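Local coordinates for protein FACT complex subunit SPT16 (Ashbya gossypii, PDB 6A8M) that probably serves in the FACT histone chaperone, reorganising nucleosomes during transcription, replication and repair of DNA, at residues E247-V251 with N252-W256. Sequence-based numbering, arbitrary orientation.
Sequences EKFDV and NYLDW
Asp250 and Tyr253 close a type I beta turn with Val251 and Asn252 at its corners, and the Asp250 carboxylate adds an Asx turn. The turn leads into strand 254-256 of the peptidase M24-like, pita-bread domain of Spt16. Tyr253 N bonds to Asp250 O at 3.1 Å. The Asp250 side chain runs along the rim of the Tyr253 ring. Asp250 CB lies in the ring plane, 3.5 Å from Tyr253 CD2, and Asp250 CG sits beside the same carbon. With chi1 at -170°, which sets CG opposite the backbone N, the Asp250 carboxylate turns its two oxygens to different partners. Asp250 OD1 accepts a hydrogen bond from Asn252 N at 3.0 Å, with an N-H...O angle of 155°; the donor comes from above the carboxylate plane. Asp250 OD2 reaches Tyr253 CE2 at 3.2 Å, a contact with the ring edge, with carboxylate and ring planes nearly perpendicular (86°). Tyr253 OH is hydrogen-bonded to Tyr59 OH, and Lys296 makes a cation-pi contact with the ring. With an alanine in place of Asp250, Asn252 N would probably lose its side-chain acceptor and the edge of the Tyr253 ring its flanking carboxylate. A second, overlapping turn follows, closed by a weak bond from Leu254 N to Val251 O. Phe249 and Leu254 meet through apolar atoms, CE1 at the Phe249 ring edge lying 4.2 Å from Leu254 CD1. Tyr295 meets the Phe249 ring, while Leu232 of helix 229-233 touches both Val251 and Leu254. A water stitches the turn to the start of the strand, donating to Leu254 O at 2.8 Å and to Val251 O at 2.6 Å.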
loop_
_atom_site.group_PDB
_atom_site.type_symbol
_atom_site.label_atom_id
_atom_site.label_comp_id
_atom_site.label_asym_id
_atom_site.label_seq_id
_atom_site.Cartn_x
_atom_site.Cartn_y
_atom_site.Cartn_z
ATOM N N GLU A 247 -19.616 -3.475 -11.700
ATOM C CA GLU A 247 -18.256 -3.734 -12.159
ATOM C C GLU A 247 -17.985 -5.227 -12.211
ATOM O O GLU A 247 -18.473 -5.990 -11.375
ATOM C CB GLU A 247 -17.208 -3.100 -11.221
ATOM C CG GLU A 247 -16.993 -1.624 -11.397
ATOM C CD GLU A 247 -15.740 -1.133 -10.677
ATOM O OE1 GLU A 247 -14.669 -1.775 -10.791
ATOM O OE2 GLU A 247 -15.825 -0.100 -9.998
ATOM N N LYS A 248 -17.165 -5.628 -13.179
ATOM C CA LYS A 248 -16.670 -6.988 -13.323
ATOM C C LYS A 248 -15.165 -7.017 -13.080
ATOM O O LYS A 248 -14.484 -5.998 -13.189
ATOM C CB LYS A 248 -16.969 -7.541 -14.721
ATOM N N PHE A 249 -14.646 -8.203 -12.769
ATOM C CA PHE A 249 -13.201 -8.358 -12.631
ATOM C C PHE A 249 -12.519 -8.099 -13.970
ATOM O O PHE A 249 -12.940 -8.626 -15.006
ATOM C CB PHE A 249 -12.862 -9.762 -12.124
ATOM C CG PHE A 249 -11.371 -10.045 -12.044
ATOM C CD1 PHE A 249 -10.547 -9.284 -11.241
ATOM C CD2 PHE A 249 -10.813 -11.091 -12.760
ATOM C CE1 PHE A 249 -9.173 -9.532 -11.162
ATOM C CE2 PHE A 249 -9.448 -11.365 -12.678
ATOM C CZ PHE A 249 -8.628 -10.594 -11.891
ATOM N N ASP A 250 -11.462 -7.288 -13.951
ATOM C CA ASP A 250 -10.690 -6.945 -15.145
ATOM C C ASP A 250 -9.252 -7.390 -14.911
ATOM O O ASP A 250 -8.570 -6.829 -14.048
ATOM C CB ASP A 250 -10.764 -5.441 -15.419
ATOM C CG ASP A 250 -10.190 -5.047 -16.778
ATOM O OD1 ASP A 250 -9.335 -5.779 -17.329
ATOM O OD2 ASP A 250 -10.603 -3.983 -17.298
ATOM N N VAL A 251 -8.790 -8.378 -15.690
ATOM C CA VAL A 251 -7.456 -8.948 -15.480
ATOM C C VAL A 251 -6.370 -7.901 -15.650
ATOM O O VAL A 251 -5.274 -8.039 -15.086
ATOM C CB VAL A 251 -7.200 -10.139 -16.431
ATOM C CG1 VAL A 251 -8.158 -11.309 -16.154
ATOM C CG2 VAL A 251 -7.289 -9.677 -17.878
ATOM N N ASN A 252 -6.640 -6.853 -16.435
ATOM C CA ASN A 252 -5.642 -5.831 -16.725
ATOM C C ASN A 252 -5.318 -4.951 -15.527
ATOM O O ASN A 252 -4.333 -4.212 -15.581
ATOM C CB ASN A 252 -6.109 -4.938 -17.875
ATOM C CG ASN A 252 -6.053 -5.633 -19.215
ATOM O OD1 ASN A 252 -5.300 -6.586 -19.405
ATOM N ND2 ASN A 252 -6.864 -5.160 -20.156
ATOM N N TYR A 253 -6.109 -5.007 -14.456
ATOM C CA TYR A 253 -5.851 -4.198 -13.269
ATOM C C TYR A 253 -5.318 -5.008 -12.092
ATOM O O TYR A 253 -5.293 -4.493 -10.971
ATOM C CB TYR A 253 -7.118 -3.466 -12.846
ATOM C CG TYR A 253 -7.585 -2.434 -13.837
ATOM C CD1 TYR A 253 -7.059 -1.149 -13.824
ATOM C CD2 TYR A 253 -8.576 -2.730 -14.756
ATOM C CE1 TYR A 253 -7.502 -0.189 -14.719
ATOM C CE2 TYR A 253 -9.018 -1.786 -15.663
ATOM C CZ TYR A 253 -8.480 -0.518 -15.645
ATOM O OH TYR A 253 -8.925 0.427 -16.542
ATOM N N LEU A 254 -4.937 -6.263 -12.306
ATOM C CA LEU A 254 -4.320 -7.083 -11.266
ATOM C C LEU A 254 -2.805 -7.073 -11.459
ATOM O O LEU A 254 -2.321 -7.255 -12.584
ATOM C CB LEU A 254 -4.860 -8.514 -11.315
ATOM C CG LEU A 254 -4.564 -9.338 -10.068
ATOM C CD1 LEU A 254 -5.608 -9.055 -9.009
ATOM C CD2 LEU A 254 -4.508 -10.829 -10.412
ATOM N N ASP A 255 -2.063 -6.853 -10.370
ATOM C CA ASP A 255 -0.603 -6.844 -10.426
ATOM C C ASP A 255 -0.057 -7.282 -9.062
ATOM O O ASP A 255 -0.801 -7.453 -8.098
ATOM C CB ASP A 255 -0.094 -5.446 -10.834
ATOM C CG ASP A 255 1.345 -5.447 -11.360
ATOM O OD1 ASP A 255 1.970 -6.521 -11.466
ATOM O OD2 ASP A 255 1.836 -4.341 -11.682
ATOM N N TRP A 256 1.252 -7.455 -8.977
ATOM C CA TRP A 256 1.887 -7.667 -7.680
ATOM C C TRP A 256 2.053 -6.345 -6.938
ATOM O O TRP A 256 2.363 -5.316 -7.539
ATOM C CB TRP A 256 3.268 -8.306 -7.849
ATOM C CG TRP A 256 3.231 -9.729 -8.275
ATOM C CD1 TRP A 256 3.590 -10.235 -9.495
ATOM C CD2 TRP A 256 2.804 -10.847 -7.486
ATOM N NE1 TRP A 256 3.427 -11.596 -9.504
ATOM C CE2 TRP A 256 2.932 -11.997 -8.293
ATOM C CE3 TRP A 256 2.321 -10.988 -6.182
ATOM C CZ2 TRP A 256 2.601 -13.271 -7.839
ATOM C CZ3 TRP A 256 1.984 -12.252 -5.736
ATOM C CH2 TRP A 256 2.138 -13.380 -6.554
HETATM O O HOH W 1 -2.717 -8.263 -15.145
#